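Local structure of beta-lactamase (6KBY) at residues 52-56 / 57-61; 146-150 / 151-155; 196-199 / 200-203. The protein probably hydrolyses the beta-lactam ring of antibiotics to a substituted beta-amino acid, as a class C serine enzyme, and binds AMP covalently in its active-site pocket. All coordinates share one frame; numbering follows the deposited sequence.

Interaction 1 of 3, residues 52-56 / 57-61; sequences LAAKQ and PQQPV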
loop_
_atom_site.group_PDB
_atom_site.type_symbol
_atom_site.label_atom_id
_atom_site.label_comp_id
_atom_site.label_asym_id
_atom_site.label_seq_id
_atom_site.Cartn_x
_atom_site.Cartn_y
_atom_site.Cartn_z
ATOM N N LEU A 52 6.236 22.316 -0.628
ATOM C CA LEU A 52 4.909 22.864 -0.377
ATOM C C LEU A 52 3.834 21.789 -0.421
ATOM O O LEU A 52 3.743 21.029 -1.392
ATOM C CB LEU A 52 4.569 23.921 -1.425
ATOM C CG LEU A 52 5.552 25.079 -1.532
ATOM C CD1 LEU A 52 5.106 26.060 -2.613
ATOM C CD2 LEU A 52 5.688 25.757 -0.186
ATOM N N ALA A 53 2.988 21.786 0.614
ATOM C CA ALA A 53 1.761 21.003 0.603
ATOM C C ALA A 53 0.706 21.630 -0.300
ATOM O O ALA A 53 -0.137 20.919 -0.855
ATOM C CB ALA A 53 1.222 20.900 2.026
ATOM N N ALA A 54 0.735 22.954 -0.453
ATOM C CA ALA A 54 -0.196 23.666 -1.316
ATOM C C ALA A 54 0.512 24.894 -1.865
ATOM O O ALA A 54 1.324 25.507 -1.171
ATOM C CB ALA A 54 -1.446 24.099 -0.545
ATOM N N LYS A 55 0.199 25.246 -3.111
ATOM C CA LYS A 55 0.836 26.393 -3.751
ATOM C C LYS A 55 0.127 27.708 -3.457
ATOM O O LYS A 55 0.787 28.734 -3.252
ATOM C CB LYS A 55 0.876 26.191 -5.265
ATOM C CG LYS A 55 1.704 25.013 -5.716
ATOM C CD LYS A 55 1.754 24.951 -7.227
ATOM C CE LYS A 55 2.454 23.696 -7.700
ATOM N NZ LYS A 55 2.572 23.650 -9.184
ATOM N N GLN A 56 -1.200 27.703 -3.443
ATOM C CA GLN A 56 -1.956 28.945 -3.368
ATOM C C GLN A 56 -3.263 28.759 -2.603
ATOM O O GLN A 56 -4.185 28.116 -3.101
ATOM C CB GLN A 56 -2.241 29.469 -4.777
ATOM C CG GLN A 56 -2.799 30.880 -4.816
ATOM C CD GLN A 56 -2.072 31.819 -3.875
ATOM O OE1 GLN A 56 -0.841 31.895 -3.879
ATOM N NE2 GLN A 56 -2.831 32.537 -3.054
ATOM N N PRO A 57 -3.342 29.302 -1.377
ATOM C CA PRO A 57 -2.264 29.962 -0.630
ATOM C C PRO A 57 -1.152 28.989 -0.243
ATOM O O PRO A 57 -1.411 27.806 -0.016
ATOM C CB PRO A 57 -2.971 30.463 0.635
ATOM C CG PRO A 57 -4.406 30.555 0.256
ATOM C CD PRO A 57 -4.631 29.408 -0.674
ATOM N N GLN A 58 0.074 29.494 -0.174
ATOM C CA GLN A 58 1.234 28.641 0.037
ATOM C C GLN A 58 1.214 28.037 1.436
ATOM O O GLN A 58 0.974 28.737 2.426
ATOM C CB GLN A 58 2.502 29.469 -0.163
ATOM C CG GLN A 58 3.779 28.676 -0.117
ATOM C CD GLN A 58 4.975 29.481 -0.578
ATOM O OE1 GLN A 58 5.039 29.915 -1.729
ATOM N NE2 GLN A 58 5.930 29.689 0.318
ATOM N N GLN A 59 1.456 26.725 1.518
ATOM C CA GLN A 59 1.554 26.026 2.793
ATOM C C GLN A 59 2.705 25.032 2.696
ATOM O O GLN A 59 2.756 24.239 1.739
ATOM C CB GLN A 59 0.258 25.289 3.149
ATOM C CG GLN A 59 -0.955 26.187 3.349
ATOM C CD GLN A 59 -0.841 27.077 4.575
ATOM O OE1 GLN A 59 0.024 26.876 5.430
ATOM N NE2 GLN A 59 -1.725 28.065 4.669
ATOM N N PRO A 60 3.627 25.036 3.651
ATOM C CA PRO A 60 4.760 24.108 3.595
ATOM C C PRO A 60 4.356 22.709 4.038
ATOM O O PRO A 60 3.406 22.516 4.797
ATOM C CB PRO A 60 5.741 24.712 4.604
ATOM C CG PRO A 60 4.848 25.355 5.619
ATOM C CD PRO A 60 3.689 25.914 4.834
ATOM N N VAL A 61 5.108 21.721 3.549
ATOM C CA VAL A 61 5.050 20.387 4.136
ATOM C C VAL A 61 5.638 20.461 5.536
ATOM O O VAL A 61 6.719 21.033 5.742
ATOM C CB VAL A 61 5.822 19.377 3.269
ATOM C CG1 VAL A 61 5.804 17.983 3.907
ATOM C CG2 VAL A 61 5.252 19.319 1.862
HETATM O O HOH W 1 3.346 28.948 -4.015
#
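Two first torsions bring Leu52 and Gln58 together over one side of a short beta hairpin. In Leu52, CG stands opposite the carbonyl carbon and beside the backbone N (chi1 -57°), which turns its two methyls toward the side chain of Gln58; in Gln58, CG lies trans to the backbone N (chi1 -174°) and the chain runs on extended. The two side chains meet at a slant, and Leu52 CD2 approaches Gln58 CG to 3.5 Å, while CD1 comes up to the same methylene. The aliphatic part of the glutamine thus serves as a partner for the leucine.

The hairpin, strand 54-55 against strand 58-60, carries a classic beta bulge. Ala53 and Ala54 both face Gln59, and the register slips by one residue between Leu52 and Ala54. The Gln59 O is the acceptor for both: Ala54 N reaches it at 3.2 Å in the carbonyl plane, on a lone pair, nearly straight at 161°, whereas Ala53 N gives a bent, weak bond. In return, Gln59 N donates to Ala54 O at 3.0 Å. The turn passes through a cis peptide bond between Gln56 and Pro57. Beyond the bulge, Val61 CG2 packs on the backbone of the corner, 3.6 Å from Ala53 N.

Outside the hairpin, Asn347 ND2 donates to Leu52 O, and Tyr209 both bonds through OH to Lys55 N and lies in a cation-pi contact with the Lys55 side chain. The hairpin is thereby tied to the loop after strand 340-346 and to strand 208-209. Near the turn, a single water donates two hydrogen bonds, to Lys55 O at 2.7 Å and to Gln58 OE1 at 3.0 Å, joining a backbone carbonyl to a side-chain amide.

Interaction 2 of 3, residues 146-150 / 151-155; sequences PADAA and GTHRV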
loop_
_atom_site.group_PDB
_atom_site.type_symbol
_atom_site.label_atom_id
_atom_site.label_comp_id
_atom_site.label_asym_id
_atom_site.label_seq_id
_atom_site.Cartn_x
_atom_site.Cartn_y
_atom_site.Cartn_z
ATOM N N PRO A 146 -14.437 -14.507 -15.357
ATOM C CA PRO A 146 -13.042 -14.211 -15.699
ATOM C C PRO A 146 -12.653 -14.823 -17.035
ATOM O O PRO A 146 -13.228 -15.822 -17.483
ATOM C CB PRO A 146 -12.263 -14.865 -14.555
ATOM C CG PRO A 146 -13.129 -15.996 -14.127
ATOM C CD PRO A 146 -14.543 -15.509 -14.283
ATOM N N ALA A 147 -11.651 -14.213 -17.671
ATOM C CA ALA A 147 -11.152 -14.722 -18.944
ATOM C C ALA A 147 -10.397 -16.031 -18.774
ATOM O O ALA A 147 -10.373 -16.855 -19.696
ATOM C CB ALA A 147 -10.254 -13.677 -19.604
ATOM N N ASP A 148 -9.761 -16.225 -17.621
ATOM C CA ASP A 148 -9.047 -17.438 -17.270
ATOM C C ASP A 148 -9.578 -17.918 -15.932
ATOM O O ASP A 148 -10.192 -17.154 -15.186
ATOM C CB ASP A 148 -7.547 -17.170 -17.108
ATOM C CG ASP A 148 -7.001 -16.281 -18.192
ATOM O OD1 ASP A 148 -6.823 -16.773 -19.324
ATOM O OD2 ASP A 148 -6.765 -15.084 -17.921
ATOM N N ALA A 149 -9.317 -19.180 -15.610
ATOM C CA ALA A 149 -9.720 -19.687 -14.307
ATOM C C ALA A 149 -9.028 -18.899 -13.204
ATOM O O ALA A 149 -7.832 -18.599 -13.286
ATOM C CB ALA A 149 -9.340 -21.159 -14.176
ATOM N N ALA A 150 -9.788 -18.569 -12.163
ATOM C CA ALA A 150 -9.201 -17.892 -11.017
ATOM C C ALA A 150 -8.039 -18.709 -10.479
ATOM O O ALA A 150 -8.130 -19.935 -10.352
ATOM C CB ALA A 150 -10.251 -17.711 -9.925
ATOM N N GLY A 151 -6.932 -18.025 -10.190
ATOM C CA GLY A 151 -5.735 -18.668 -9.700
ATOM C C GLY A 151 -4.676 -18.956 -10.741
ATOM O O GLY A 151 -3.619 -19.482 -10.380
ATOM N N THR A 152 -4.913 -18.630 -12.015
ATOM C CA THR A 152 -3.944 -18.909 -13.070
ATOM C C THR A 152 -3.143 -17.687 -13.491
ATOM O O THR A 152 -2.019 -17.839 -13.987
ATOM C CB THR A 152 -4.649 -19.469 -14.314
ATOM O OG1 THR A 152 -5.600 -18.514 -14.809
ATOM C CG2 THR A 152 -5.352 -20.781 -14.011
ATOM N N HIS A 153 -3.706 -16.492 -13.322
ATOM C CA HIS A 153 -3.081 -15.264 -13.787
ATOM C C HIS A 153 -3.198 -14.191 -12.722
ATOM O O HIS A 153 -4.097 -14.213 -11.877
ATOM C CB HIS A 153 -3.724 -14.779 -15.089
ATOM C CG HIS A 153 -3.451 -15.675 -16.253
ATOM N ND1 HIS A 153 -4.121 -16.864 -16.455
ATOM C CD2 HIS A 153 -2.545 -15.576 -17.252
ATOM C CE1 HIS A 153 -3.649 -17.448 -17.545
ATOM N NE2 HIS A 153 -2.700 -16.683 -18.051
ATOM N N ARG A 154 -2.280 -13.232 -12.789
ATOM C CA ARG A 154 -2.301 -12.060 -11.931
ATOM C C ARG A 154 -2.740 -10.857 -12.752
ATOM O O ARG A 154 -2.111 -10.529 -13.766
ATOM C CB ARG A 154 -0.920 -11.809 -11.334
ATOM C CG ARG A 154 -0.887 -10.642 -10.354
ATOM C CD ARG A 154 0.536 -10.359 -9.888
ATOM N NE ARG A 154 0.633 -9.309 -8.874
ATOM C CZ ARG A 154 0.747 -8.008 -9.131
ATOM N NH1 ARG A 154 0.761 -7.566 -10.382
ATOM N NH2 ARG A 154 0.843 -7.141 -8.128
ATOM N N VAL A 155 -3.812 -10.212 -12.309
ATOM C CA VAL A 155 -4.300 -8.958 -12.863
ATOM C C VAL A 155 -4.499 -8.043 -11.663
ATOM O O VAL A 155 -5.428 -8.236 -10.876
ATOM C CB VAL A 155 -5.610 -9.130 -13.647
ATOM C CG1 VAL A 155 -6.121 -7.779 -14.115
ATOM C CG2 VAL A 155 -5.413 -10.087 -14.824
#
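A type II beta turn from Ala149 to Thr152 brings Asp148 against His153 just ahead of strand 153-154. Gly151 occupies the third position of the turn with a positive phi of 98°, where a beta carbon would press on the carbonyl oxygen of Ala150. The turn is closed twice at one acceptor. Ala149 O receives Thr152 N at 3.2 Å and, in the carbonyl plane, the hydroxyl Thr152 OG1 at 2.7 Å. With chi1 at 60°, OG1 sits between the backbone N and the carbonyl carbon of its own residue, from where it bends back to the turn.

The same hydroxyl accepts a hydrogen bond from His153 ND1 at 2.8 Å, close to the plane of the imidazole, and this relay helps to fix the ring's rotation. Over one face of that ring lies the Asp148 carboxylate, its plane 26° from that of the imidazole in a stacked pose. Asp148 OD2 stands 3.5 Å from His153 ND1, above the ring rather than at its edge. The carboxylate's salt-bridge partner, Lys301 NZ in the loop just ahead of strand 302-311, would offset its charge.

The turn follows helix 134-143 and leads into strand 153-154, an outermost strand of the large antiparallel sheet; Arg154 is backbone-bonded to Ser302 of strand 302-311, and Thr152, just ahead of strand 153-154, to Ala304.

Interaction 3 of 3, residues 196-199 / 200-203; sequences KVPA and DQME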
loop_
_atom_site.group_PDB
_atom_site.type_symbol
_atom_site.label_atom_id
_atom_site.label_comp_id
_atom_site.label_asym_id
_atom_site.label_seq_id
_atom_site.Cartn_x
_atom_site.Cartn_y
_atom_site.Cartn_z
ATOM N N LYS A 196 -11.502 9.422 5.897
ATOM C CA LYS A 196 -12.169 10.719 5.793
ATOM C C LYS A 196 -11.431 11.687 6.706
ATOM O O LYS A 196 -11.465 11.529 7.931
ATOM C CB LYS A 196 -13.622 10.613 6.256
ATOM C CG LYS A 196 -14.592 9.941 5.309
ATOM C CD LYS A 196 -15.986 9.898 5.935
ATOM C CE LYS A 196 -17.015 9.271 5.008
ATOM N NZ LYS A 196 -18.234 8.833 5.750
ATOM N N VAL A 197 -10.785 12.690 6.124
ATOM C CA VAL A 197 -10.007 13.640 6.928
ATOM C C VAL A 197 -10.961 14.510 7.741
ATOM O O VAL A 197 -11.892 15.104 7.168
ATOM C CB VAL A 197 -9.118 14.493 6.020
ATOM C CG1 VAL A 197 -8.398 15.565 6.825
ATOM C CG2 VAL A 197 -8.119 13.611 5.261
ATOM N N PRO A 198 -10.776 14.619 9.053
ATOM C CA PRO A 198 -11.682 15.427 9.878
ATOM C C PRO A 198 -11.368 16.915 9.767
ATOM O O PRO A 198 -10.316 17.330 9.275
ATOM C CB PRO A 198 -11.409 14.913 11.296
ATOM C CG PRO A 198 -9.985 14.455 11.252
ATOM C CD PRO A 198 -9.779 13.898 9.864
ATOM N N ALA A 199 -12.307 17.725 10.275
ATOM C CA ALA A 199 -12.269 19.167 10.037
ATOM C C ALA A 199 -11.010 19.807 10.608
ATOM O O ALA A 199 -10.471 20.758 10.024
ATOM C CB ALA A 199 -13.512 19.827 10.633
ATOM N N ASP A 200 -10.534 19.318 11.752
ATOM C CA ASP A 200 -9.357 19.898 12.382
ATOM C C ASP A 200 -8.057 19.506 11.692
ATOM O O ASP A 200 -6.998 20.021 12.068
ATOM C CB ASP A 200 -9.317 19.554 13.877
ATOM C CG ASP A 200 -9.127 18.071 14.141
ATOM O OD1 ASP A 200 -9.610 17.241 13.344
ATOM O OD2 ASP A 200 -8.490 17.733 15.159
ATOM N N GLN A 201 -8.114 18.626 10.696
ATOM C CA GLN A 201 -6.941 18.205 9.946
ATOM C C GLN A 201 -6.965 18.666 8.497
ATOM O O GLN A 201 -5.979 18.459 7.779
ATOM C CB GLN A 201 -6.791 16.682 10.019
ATOM C CG GLN A 201 -6.465 16.184 11.416
ATOM C CD GLN A 201 -5.058 16.544 11.826
ATOM O OE1 GLN A 201 -4.200 16.790 10.975
ATOM N NE2 GLN A 201 -4.808 16.590 13.127
ATOM N N MET A 202 -8.053 19.293 8.045
ATOM C CA MET A 202 -8.108 19.735 6.656
ATOM C C MET A 202 -6.991 20.715 6.334
ATOM O O MET A 202 -6.475 20.715 5.212
ATOM C CB MET A 202 -9.478 20.332 6.333
ATOM C CG MET A 202 -10.576 19.289 6.201
ATOM S SD MET A 202 -10.307 18.098 4.862
ATOM C CE MET A 202 -10.397 19.156 3.421
ATOM N N GLU A 203 -6.588 21.537 7.304
ATOM C CA GLU A 203 -5.500 22.480 7.074
ATOM C C GLU A 203 -4.178 21.775 6.799
ATOM O O GLU A 203 -3.258 22.396 6.256
ATOM C CB GLU A 203 -5.353 23.423 8.271
ATOM C CG GLU A 203 -4.935 22.732 9.566
ATOM C CD GLU A 203 -4.674 23.712 10.701
ATOM O OE1 GLU A 203 -4.219 23.271 11.778
ATOM O OE2 GLU A 203 -4.918 24.923 10.516
HETATM O O HOH W 2 -8.250 22.296 9.569
#
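Met202 reaches back to Val197 beside a type I beta turn from Pro198 to Gln201, and its side chain can be followed outward atom by atom. CB lies beside the Ala199 carbonyl, 3.8 Å from Ala199 O. CG, set opposite the carbonyl carbon of its own residue (chi1 -74°), passes near Pro198 O at 3.7 Å. Bends at chi2 and chi3 then turn the chain, and SD meets Val197 CG1 at 3.7 Å, with Val197 CB a little farther off. The two side chains run at a slant to each other, so the thioether sulfur rests against one branch of the valine.

That branch is shared: Val197 CG1 also touches Gln201 CB at 3.7 Å, the valine and glutamine side chains running nearly perpendicular to one another. Gln201 in turn lies alongside the Pro198 ring, both pointing the same way, while Asp200 OD1 comes to the ring's CG at 3.5 Å.

The turn is closed by Gln201 N donating to Pro198 O at 2.9 Å, from 49° out of the carbonyl plane; a weak bond from Met202 N to Ala199 O follows it. A water extends the pattern, donating to Ala199 O and accepting from Glu203 N. The amide oxygen of Gln201 is bonded to Asn204 ND2.

This turn belongs to the surface loop joining strand 193-194 to strand 208-209. Val197 and Gln201 both lean on Leu66, in the loop just before strand 67-68, and Lys196 N is bonded to Glu181 of helix 176-187.

From the N terminus, interaction 1 comes first, closing the 54-55/58-60 hairpin after strand 44-50. Interaction 2 follows much later, closing a turn between helix 134-143 and strand 153-154 at the far edge of the large sheet. Interaction 3 closes a turn in the loop between strands 193-194 and 208-209. The three stand in series; none encloses or crosses another. Interactions 1 and 3 share one side of the molecule, their nearest atoms about 5 Å apart without touching, and the loop holding interaction 3 runs on into strand 208-209, which lies against the hairpin of interaction 1. Interaction 2 lies across the chain's centre, about 44 Å from interaction 1 between centres.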